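Local coordinates for alcohol dehydrogenase, zinc-containing (PDB 5YLN), which binds zinc and probably oxidises alcohols with NAD+ as a member of the zinc-containing alcohol dehydrogenase family, at residues V34-T39 with E126-P131; D265-N270 with N291-L296; S327-A332 with V347-D352. All coordinates share one frame; numbering follows the deposited sequence.

Contact 1. Residues V34-T39 with E126-P131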
loop_
_atom_site.group_PDB
_atom_site.type_symbol
_atom_site.label_atom_id
_atom_site.label_comp_id
_atom_site.label_asym_id
_atom_site.label_seq_id
_atom_site.Cartn_x
_atom_site.Cartn_y
_atom_site.Cartn_z
ATOM N N VAL A 34 -36.624 -10.207 -3.061
ATOM C CA VAL A 34 -36.843 -8.798 -3.362
ATOM C C VAL A 34 -37.361 -8.668 -4.788
ATOM O O VAL A 34 -36.861 -9.330 -5.704
ATOM C CB VAL A 34 -35.545 -7.984 -3.156
ATOM C CG1 VAL A 34 -35.750 -6.530 -3.523
ATOM C CG2 VAL A 34 -35.075 -8.099 -1.709
ATOM N N ARG A 35 -38.375 -7.825 -4.968
ATOM C CA ARG A 35 -38.844 -7.449 -6.297
ATOM C C ARG A 35 -38.042 -6.247 -6.780
ATOM O O ARG A 35 -38.096 -5.176 -6.160
ATOM C CB ARG A 35 -40.336 -7.120 -6.285
ATOM C CG ARG A 35 -40.791 -6.450 -7.578
ATOM C CD ARG A 35 -42.316 -6.458 -7.756
ATOM N NE ARG A 35 -43.029 -5.859 -6.628
ATOM C CZ ARG A 35 -43.164 -4.548 -6.437
ATOM N NH1 ARG A 35 -42.609 -3.686 -7.283
ATOM N NH2 ARG A 35 -43.848 -4.093 -5.389
ATOM N N ILE A 36 -37.294 -6.419 -7.875
ATOM C CA ILE A 36 -36.468 -5.325 -8.376
ATOM C C ILE A 36 -37.367 -4.221 -8.918
ATOM O O ILE A 36 -38.286 -4.474 -9.708
ATOM C CB ILE A 36 -35.483 -5.811 -9.453
ATOM C CG1 ILE A 36 -34.517 -6.869 -8.915
ATOM C CG2 ILE A 36 -34.699 -4.643 -10.014
ATOM C CD1 ILE A 36 -33.669 -6.405 -7.758
ATOM N N VAL A 37 -37.114 -2.992 -8.477
ATOM C CA VAL A 37 -37.772 -1.800 -9.014
ATOM C C VAL A 37 -36.918 -1.139 -10.091
ATOM O O VAL A 37 -37.414 -0.834 -11.172
ATOM C CB VAL A 37 -38.106 -0.808 -7.874
ATOM C CG1 VAL A 37 -38.550 0.536 -8.428
ATOM C CG2 VAL A 37 -39.178 -1.390 -6.955
ATOM N N LYS A 38 -35.627 -0.921 -9.811
ATOM C CA LYS A 38 -34.719 -0.277 -10.748
ATOM C C LYS A 38 -33.326 -0.870 -10.605
ATOM O O LYS A 38 -32.914 -1.259 -9.516
ATOM C CB LYS A 38 -34.652 1.238 -10.536
ATOM C CG LYS A 38 -35.779 2.008 -11.188
ATOM C CD LYS A 38 -35.818 3.447 -10.690
ATOM C CE LYS A 38 -37.106 4.120 -11.170
ATOM N NZ LYS A 38 -37.093 5.578 -10.954
ATOM N N THR A 39 -32.610 -0.947 -11.719
ATOM C CA THR A 39 -31.278 -1.531 -11.723
ATOM C C THR A 39 -30.426 -0.746 -12.715
ATOM O O THR A 39 -30.871 0.253 -13.293
ATOM C CB THR A 39 -31.343 -3.033 -12.056
ATOM O OG1 THR A 39 -30.079 -3.642 -11.795
ATOM C CG2 THR A 39 -31.734 -3.285 -13.551
ATOM N N GLU A 126 -36.689 -9.708 -12.601
ATOM C CA GLU A 126 -37.847 -9.173 -11.889
ATOM C C GLU A 126 -37.714 -9.333 -10.378
ATOM O O GLU A 126 -38.090 -8.429 -9.620
ATOM C CB GLU A 126 -39.130 -9.858 -12.345
ATOM C CG GLU A 126 -39.584 -9.526 -13.751
ATOM C CD GLU A 126 -40.854 -10.300 -14.136
ATOM O OE1 GLU A 126 -41.893 -10.080 -13.482
ATOM O OE2 GLU A 126 -40.797 -11.145 -15.061
ATOM N N TYR A 127 -37.245 -10.497 -9.928
ATOM C CA TYR A 127 -37.115 -10.809 -8.514
ATOM C C TYR A 127 -35.708 -11.314 -8.250
ATOM O O TYR A 127 -35.042 -11.859 -9.138
ATOM C CB TYR A 127 -38.148 -11.855 -8.045
ATOM C CG TYR A 127 -39.595 -11.439 -8.249
ATOM C CD1 TYR A 127 -40.269 -11.719 -9.446
ATOM C CD2 TYR A 127 -40.286 -10.764 -7.256
ATOM C CE1 TYR A 127 -41.597 -11.330 -9.624
ATOM C CE2 TYR A 127 -41.618 -10.372 -7.429
ATOM C CZ TYR A 127 -42.261 -10.650 -8.604
ATOM O OH TYR A 127 -43.567 -10.235 -8.730
ATOM N N LEU A 128 -35.275 -11.153 -7.003
ATOM C CA LEU A 128 -33.919 -11.464 -6.586
ATOM C C LEU A 128 -33.957 -12.187 -5.247
ATOM O O LEU A 128 -34.580 -11.703 -4.301
ATOM C CB LEU A 128 -33.093 -10.177 -6.480
ATOM C CG LEU A 128 -31.724 -10.261 -5.798
ATOM C CD1 LEU A 128 -30.738 -10.994 -6.703
ATOM C CD2 LEU A 128 -31.228 -8.863 -5.453
ATOM N N ARG A 129 -33.285 -13.330 -5.156
ATOM C CA ARG A 129 -33.007 -13.913 -3.855
ATOM C C ARG A 129 -31.822 -13.179 -3.241
ATOM O O ARG A 129 -30.756 -13.071 -3.861
ATOM C CB ARG A 129 -32.713 -15.408 -3.954
ATOM C CG ARG A 129 -32.014 -15.910 -2.700
ATOM C CD ARG A 129 -31.789 -17.401 -2.678
ATOM N NE ARG A 129 -31.135 -17.753 -1.418
ATOM C CZ ARG A 129 -29.840 -18.028 -1.297
ATOM N NH1 ARG A 129 -29.052 -18.020 -2.372
ATOM N NH2 ARG A 129 -29.329 -18.303 -0.099
ATOM N N VAL A 130 -32.006 -12.665 -2.031
ATOM C CA VAL A 130 -30.966 -11.914 -1.338
ATOM C C VAL A 130 -30.510 -12.728 -0.129
ATOM O O VAL A 130 -31.245 -12.820 0.863
ATOM C CB VAL A 130 -31.476 -10.538 -0.909
ATOM C CG1 VAL A 130 -30.385 -9.781 -0.176
ATOM C CG2 VAL A 130 -31.985 -9.793 -2.110
ATOM N N PRO A 131 -29.311 -13.319 -0.146
ATOM C CA PRO A 131 -28.792 -13.966 1.071
ATOM C C PRO A 131 -28.463 -12.927 2.134
ATOM O O PRO A 131 -28.151 -11.780 1.819
ATOM C CB PRO A 131 -27.519 -14.681 0.597
ATOM C CG PRO A 131 -27.497 -14.540 -0.924
ATOM C CD PRO A 131 -28.319 -13.315 -1.233
#
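The start of strand 33-39 pairs antiparallel with the short strand 127-129, and their side chains divide between two faces of the sheet. On one face Arg-35 and Tyr-127 lie side by side and point the same way. Arg-35 CG is anti to the backbone N (chi1 168°), so the aliphatic part of the chain runs along the ring, with Arg-35 CB 3.7 Å from Tyr-127 CE2. The chain bends at chi3 (55°) and turns the guanidinium nearly perpendicular to the ring. Its NE then forms a salt bridge with Glu-71.

Val-34, Ile-36, Leu-128 and Val-130 make up the buried apolar side. Val-34 CG2, beside its own backbone N, meets Val-130 CG2 at 3.5 Å. Ile-36 CG1 is anti to the carbonyl carbon, and Ile-36 CD1 reaches Leu-128 CB at 4.0 Å. Ile-88 of strand 85-88 also packs here.

In the hydrogen-bonded pair, Val-34 N to Leu-128 O is nearly straight (2.8 Å, 171°), and Leu-128 N to Val-34 O is 2.7 Å. Ile-36 N bonds Glu-126 O from above the carbonyl plane. Past this pairing, Val-37 and Lys-38 form a classic beta bulge opposite Ile-67. The arrangement belongs to the GroES-like domain of zinc-containing alcohol dehydrogenases.

Contact 2. Residues D265-N270 with N291-L296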
loop_
_atom_site.group_PDB
_atom_site.type_symbol
_atom_site.label_atom_id
_atom_site.label_comp_id
_atom_site.label_asym_id
_atom_site.label_seq_id
_atom_site.Cartn_x
_atom_site.Cartn_y
_atom_site.Cartn_z
ATOM N N ASP A 265 5.409 9.993 -0.375
ATOM C CA ASP A 265 4.423 9.703 0.658
ATOM C C ASP A 265 3.054 9.411 0.052
ATOM O O ASP A 265 2.082 9.194 0.816
ATOM C CB ASP A 265 4.304 10.835 1.701
ATOM C CG ASP A 265 3.817 10.332 3.049
ATOM O OD1 ASP A 265 4.309 9.260 3.468
ATOM O OD2 ASP A 265 2.965 11.005 3.691
ATOM N N GLY A 266 2.934 9.389 -1.280
ATOM C CA GLY A 266 1.646 9.282 -1.931
ATOM C C GLY A 266 1.137 7.856 -2.048
ATOM O O GLY A 266 1.859 6.896 -1.787
ATOM N N THR A 267 -0.139 7.733 -2.436
ATOM C CA THR A 267 -0.777 6.433 -2.595
ATOM C C THR A 267 -1.346 6.298 -4.006
ATOM O O THR A 267 -2.076 7.174 -4.477
ATOM C CB THR A 267 -1.883 6.224 -1.549
ATOM O OG1 THR A 267 -1.305 6.185 -0.235
ATOM C CG2 THR A 267 -2.654 4.938 -1.789
ATOM N N VAL A 268 -0.992 5.214 -4.682
ATOM C CA VAL A 268 -1.699 4.770 -5.882
ATOM C C VAL A 268 -2.810 3.840 -5.410
ATOM O O VAL A 268 -2.537 2.760 -4.877
ATOM C CB VAL A 268 -0.759 4.055 -6.862
ATOM C CG1 VAL A 268 -1.527 3.569 -8.115
ATOM C CG2 VAL A 268 0.413 4.960 -7.261
ATOM N N ALA A 269 -4.062 4.276 -5.556
ATOM C CA ALA A 269 -5.227 3.484 -5.163
ATOM C C ALA A 269 -5.820 2.868 -6.420
ATOM O O ALA A 269 -6.459 3.566 -7.213
ATOM C CB ALA A 269 -6.275 4.331 -4.432
ATOM N N ASN A 270 -5.613 1.565 -6.593
ATOM C CA ASN A 270 -6.204 0.830 -7.700
ATOM C C ASN A 270 -7.667 0.519 -7.394
ATOM O O ASN A 270 -7.974 -0.030 -6.335
ATOM C CB ASN A 270 -5.444 -0.469 -7.959
ATOM C CG ASN A 270 -6.064 -1.278 -9.093
ATOM O OD1 ASN A 270 -5.758 -1.054 -10.263
ATOM N ND2 ASN A 270 -6.950 -2.210 -8.748
ATOM N N ASN A 291 2.798 4.034 -1.587
ATOM C CA ASN A 291 1.908 2.944 -1.260
ATOM C C ASN A 291 1.112 2.602 -2.510
ATOM O O ASN A 291 0.854 3.459 -3.364
ATOM C CB ASN A 291 0.941 3.322 -0.101
ATOM C CG ASN A 291 1.649 3.965 1.067
ATOM O OD1 ASN A 291 2.419 3.313 1.765
ATOM N ND2 ASN A 291 1.376 5.253 1.300
ATOM N N VAL A 292 0.722 1.345 -2.618
ATOM C CA VAL A 292 -0.181 0.909 -3.666
ATOM C C VAL A 292 -1.260 0.108 -2.972
ATOM O O VAL A 292 -0.951 -0.839 -2.242
ATOM C CB VAL A 292 0.530 0.062 -4.740
ATOM C CG1 VAL A 292 -0.460 -0.372 -5.829
ATOM C CG2 VAL A 292 1.741 0.830 -5.336
ATOM N N THR A 293 -2.512 0.503 -3.148
ATOM C CA THR A 293 -3.597 -0.231 -2.520
ATOM C C THR A 293 -4.499 -0.834 -3.578
ATOM O O THR A 293 -4.673 -0.284 -4.664
ATOM C CB THR A 293 -4.440 0.645 -1.582
ATOM O OG1 THR A 293 -5.070 1.686 -2.338
ATOM C CG2 THR A 293 -3.568 1.263 -0.447
ATOM N N THR A 294 -5.091 -1.961 -3.226
ATOM C CA THR A 294 -6.119 -2.590 -4.023
ATOM C C THR A 294 -7.310 -2.874 -3.126
ATOM O O THR A 294 -7.241 -2.801 -1.889
ATOM C CB THR A 294 -5.627 -3.898 -4.641
ATOM O OG1 THR A 294 -5.664 -4.910 -3.626
ATOM C CG2 THR A 294 -4.185 -3.760 -5.172
ATOM N N GLY A 295 -8.392 -3.257 -3.761
ATOM C CA GLY A 295 -9.515 -3.759 -3.013
ATOM C C GLY A 295 -10.740 -4.015 -3.865
ATOM O O GLY A 295 -10.912 -3.454 -4.952
ATOM N N LEU A 296 -11.562 -4.925 -3.369
ATOM C CA LEU A 296 -12.955 -5.090 -3.761
ATOM C C LEU A 296 -13.810 -4.327 -2.750
ATOM O O LEU A 296 -13.606 -4.466 -1.535
ATOM C CB LEU A 296 -13.327 -6.572 -3.750
ATOM C CG LEU A 296 -14.791 -6.980 -3.896
ATOM C CD1 LEU A 296 -15.320 -6.424 -5.178
ATOM C CD2 LEU A 296 -14.898 -8.492 -3.883
HETATM O O HOH W 1 -7.328 0.801 -3.613
#
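Backbone hydrogen bonds carry most of this contact between the parallel strands 266-270 and 291-293. Asn-291 N donates to Gly-266 O in the carbonyl plane, at 3.0 Å. Val-268 bonds through both its N and its O. Val-268 N meets Asn-291 O at 2.9 Å from above the carbonyl plane. Val-268 O accepts Thr-293 N at 2.8 Å, nearly along the C=O axis. Asn-270 N closes the ladder on Thr-293 O at 2.8 Å.

The polar side chains gather on the face of Thr-267, Asn-291 and Thr-293. Thr-267 and Asn-291 cross obliquely, and Thr-267 OG1 lies 3.2 Å from Asn-291 ND2. Thr-293 OG1 takes the crowded position between N and the carbonyl carbon (chi1 63°). There it lies against Ala-269. Thr-293 OG1 donates to a water at 2.7 Å. That water donates in turn to Asn-270 O, so it bridges the strands. The Asn-270 amide is held by His-274 and Gly-272.

Apolar contact is sparser. Val-268 CB lies 4.4 Å from Val-292 CG2 on the other face, under helix 252-261. The methyls of Thr-267 and Thr-293 also touch, the two chains crossing at about a right angle.

Residues 291-293 also pair with a strand of the second subunit. The chemistry is thus mainly peptide to peptide, and backbone pairing, there antiparallel, carries the sheet into the second subunit.

Contact 3. Residues S327-A332 with V347-D352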
loop_
_atom_site.group_PDB
_atom_site.type_symbol
_atom_site.label_atom_id
_atom_site.label_comp_id
_atom_site.label_asym_id
_atom_site.label_seq_id
_atom_site.Cartn_x
_atom_site.Cartn_y
_atom_site.Cartn_z
ATOM N N SER A 327 -37.710 -4.764 -20.016
ATOM C CA SER A 327 -37.943 -5.536 -21.231
ATOM C C SER A 327 -37.097 -5.040 -22.392
ATOM O O SER A 327 -36.974 -5.741 -23.401
ATOM C CB SER A 327 -39.415 -5.480 -21.617
ATOM O OG SER A 327 -39.832 -4.135 -21.675
ATOM N N GLU A 328 -36.519 -3.847 -22.279
ATOM C CA GLU A 328 -35.613 -3.337 -23.295
ATOM C C GLU A 328 -34.163 -3.374 -22.811
ATOM O O GLU A 328 -33.341 -2.563 -23.242
ATOM C CB GLU A 328 -36.017 -1.921 -23.710
ATOM C CG GLU A 328 -37.463 -1.784 -24.239
ATOM C CD GLU A 328 -37.674 -2.371 -25.652
ATOM O OE1 GLU A 328 -36.712 -2.922 -26.231
ATOM O OE2 GLU A 328 -38.808 -2.280 -26.190
ATOM N N ILE A 329 -33.836 -4.318 -21.922
ATOM C CA ILE A 329 -32.489 -4.381 -21.367
ATOM C C ILE A 329 -31.435 -4.610 -22.453
ATOM O O ILE A 329 -30.316 -4.096 -22.344
ATOM C CB ILE A 329 -32.421 -5.457 -20.268
ATOM C CG1 ILE A 329 -31.059 -5.423 -19.597
ATOM C CG2 ILE A 329 -32.714 -6.836 -20.861
ATOM C CD1 ILE A 329 -31.074 -5.768 -18.120
ATOM N N GLU A 330 -31.770 -5.348 -23.521
ATOM C CA GLU A 330 -30.852 -5.492 -24.654
ATOM C C GLU A 330 -30.427 -4.137 -25.207
ATOM O O GLU A 330 -29.248 -3.906 -25.478
ATOM C CB GLU A 330 -31.489 -6.320 -25.778
ATOM C CG GLU A 330 -31.865 -7.741 -25.415
ATOM C CD GLU A 330 -31.132 -8.782 -26.250
ATOM O OE1 GLU A 330 -30.431 -8.402 -27.214
ATOM O OE2 GLU A 330 -31.251 -9.987 -25.936
ATOM N N LYS A 331 -31.384 -3.233 -25.409
ATOM C CA LYS A 331 -31.030 -1.887 -25.855
ATOM C C LYS A 331 -30.152 -1.176 -24.835
ATOM O O LYS A 331 -29.262 -0.405 -25.211
ATOM C CB LYS A 331 -32.281 -1.051 -26.105
ATOM C CG LYS A 331 -33.055 -1.372 -27.364
ATOM C CD LYS A 331 -34.396 -0.671 -27.286
ATOM C CE LYS A 331 -35.301 -1.018 -28.457
ATOM N NZ LYS A 331 -35.035 -0.127 -29.612
ATOM N N ALA A 332 -30.418 -1.388 -23.542
ATOM C CA ALA A 332 -29.636 -0.719 -22.502
ATOM C C ALA A 332 -28.166 -1.124 -22.579
ATOM O O ALA A 332 -27.267 -0.283 -22.473
ATOM C CB ALA A 332 -30.208 -1.033 -21.113
ATOM N N VAL A 347 -26.609 3.890 -16.969
ATOM C CA VAL A 347 -28.001 3.789 -17.382
ATOM C C VAL A 347 -28.820 3.324 -16.191
ATOM O O VAL A 347 -28.317 2.671 -15.273
ATOM C CB VAL A 347 -28.201 2.838 -18.591
ATOM C CG1 VAL A 347 -27.132 3.067 -19.646
ATOM C CG2 VAL A 347 -28.244 1.373 -18.151
ATOM N N ILE A 348 -30.104 3.665 -16.203
ATOM C CA ILE A 348 -31.033 3.137 -15.214
ATOM C C ILE A 348 -32.087 2.311 -15.941
ATOM O O ILE A 348 -32.581 2.698 -17.008
ATOM C CB ILE A 348 -31.660 4.252 -14.343
ATOM C CG1 ILE A 348 -32.357 3.662 -13.128
ATOM C CG2 ILE A 348 -32.659 5.023 -15.099
ATOM C CD1 ILE A 348 -31.526 3.723 -11.892
ATOM N N ILE A 349 -32.390 1.144 -15.382
ATOM C CA ILE A 349 -33.310 0.185 -15.976
ATOM C C ILE A 349 -34.444 -0.042 -14.988
ATOM O O ILE A 349 -34.197 -0.465 -13.855
ATOM C CB ILE A 349 -32.605 -1.136 -16.318
ATOM C CG1 ILE A 349 -31.437 -0.886 -17.283
ATOM C CG2 ILE A 349 -33.602 -2.107 -16.941
ATOM C CD1 ILE A 349 -30.393 -1.977 -17.260
ATOM N N GLU A 350 -35.680 0.218 -15.419
ATOM C CA GLU A 350 -36.851 0.176 -14.552
ATOM C C GLU A 350 -37.708 -1.042 -14.869
ATOM O O GLU A 350 -37.988 -1.318 -16.037
ATOM C CB GLU A 350 -37.693 1.445 -14.697
ATOM C CG GLU A 350 -38.741 1.569 -13.614
ATOM C CD GLU A 350 -39.561 2.829 -13.740
ATOM O OE1 GLU A 350 -39.371 3.581 -14.721
ATOM O OE2 GLU A 350 -40.399 3.065 -12.849
ATOM N N ASN A 351 -38.146 -1.742 -13.825
ATOM C CA ASN A 351 -38.929 -2.970 -13.965
ATOM C C ASN A 351 -40.350 -2.605 -14.398
ATOM O O ASN A 351 -41.210 -2.279 -13.574
ATOM C CB ASN A 351 -38.930 -3.763 -12.662
ATOM C CG ASN A 351 -39.696 -5.082 -12.769
ATOM O OD1 ASN A 351 -40.361 -5.358 -13.781
ATOM N ND2 ASN A 351 -39.614 -5.890 -11.729
ATOM N N ASP A 352 -40.600 -2.682 -15.700
ATOM C CA ASP A 352 -41.910 -2.422 -16.277
ATOM C C ASP A 352 -42.744 -3.689 -16.405
ATOM O O ASP A 352 -43.814 -3.643 -17.012
ATOM C CB ASP A 352 -41.765 -1.766 -17.659
ATOM C CG ASP A 352 -41.043 -2.672 -18.670
ATOM O OD1 ASP A 352 -40.157 -3.443 -18.232
ATOM O OD2 ASP A 352 -41.349 -2.612 -19.893
#
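The carboxylate of Asp-352 is the flat group of this contact, and both of its oxygens turn to Ser-327. Asp-352 OD2 accepts Ser-327 OG at 2.8 Å, through the syn lone pair on the side of the other oxygen. Asp-352 OD1 takes a weak bond from Ser-327 N at 3.3 Å, though its N-H points well (162°). One firm and one weak bond hold the carboxylate's rotation. Asp-352 CG sits between the backbone N and the carbonyl carbon (chi1 62°), and Ser-327 OG takes the same crowded position (chi1 53°). These torsions bring the two short side chains tip to tip. Lys-325 and Leu-326 also touch the Asp-352 side chain.

The rest is apolar and buried. Ile-349 CG1 is anti to the carbonyl carbon and chi2 is extended, so CD1 reaches the helix. There Ile-349 CD1 meets Ile-329 CD1 at 3.9 Å, the two side chains crossing at about a right angle. Ile-349 CD1 also lies 4.0 Å from Ala-332 CB, one helical turn on from Glu-328. Ala-332 CB also touches Val-347 CG2, at 4.3 Å.

Glu-328 is at the N-cap position of helix 329-337. The Asp-352 bonds tie the residue before it, Ser-327, to the end of the strand segment. The helix packs on strand 347-350 with Phe-324 of the parallel strand 322-325 beside them. Tyr-8 of strand 4-12 borders Ile-329, and Thr-39 of strand 33-39 touches Ile-349.

In the fold
Along the chain the contacts follow in series, each closing before the next opens. Contacts 1 and 3 lie on the same side of the chain's centre, with their own centres 14 Å apart. They share one mixed sheet, in which strands 33-39 and 347-350 are antiparallel neighbours. Probable hydrogen bonds join Thr-39 N to Ile-349 O and Ile-36 O to Asn-351 ND2. The C-terminal part of the chain thus returns to the GroES-like catalytic domain. Contact 2 is on the opposite side, its centre 33 and 35 Å from those of contacts 1 and 3. It lies at this chain's edge of the parallel Rossmann-type sheet, the expected site of NAD+ binding, which continues into the second subunit.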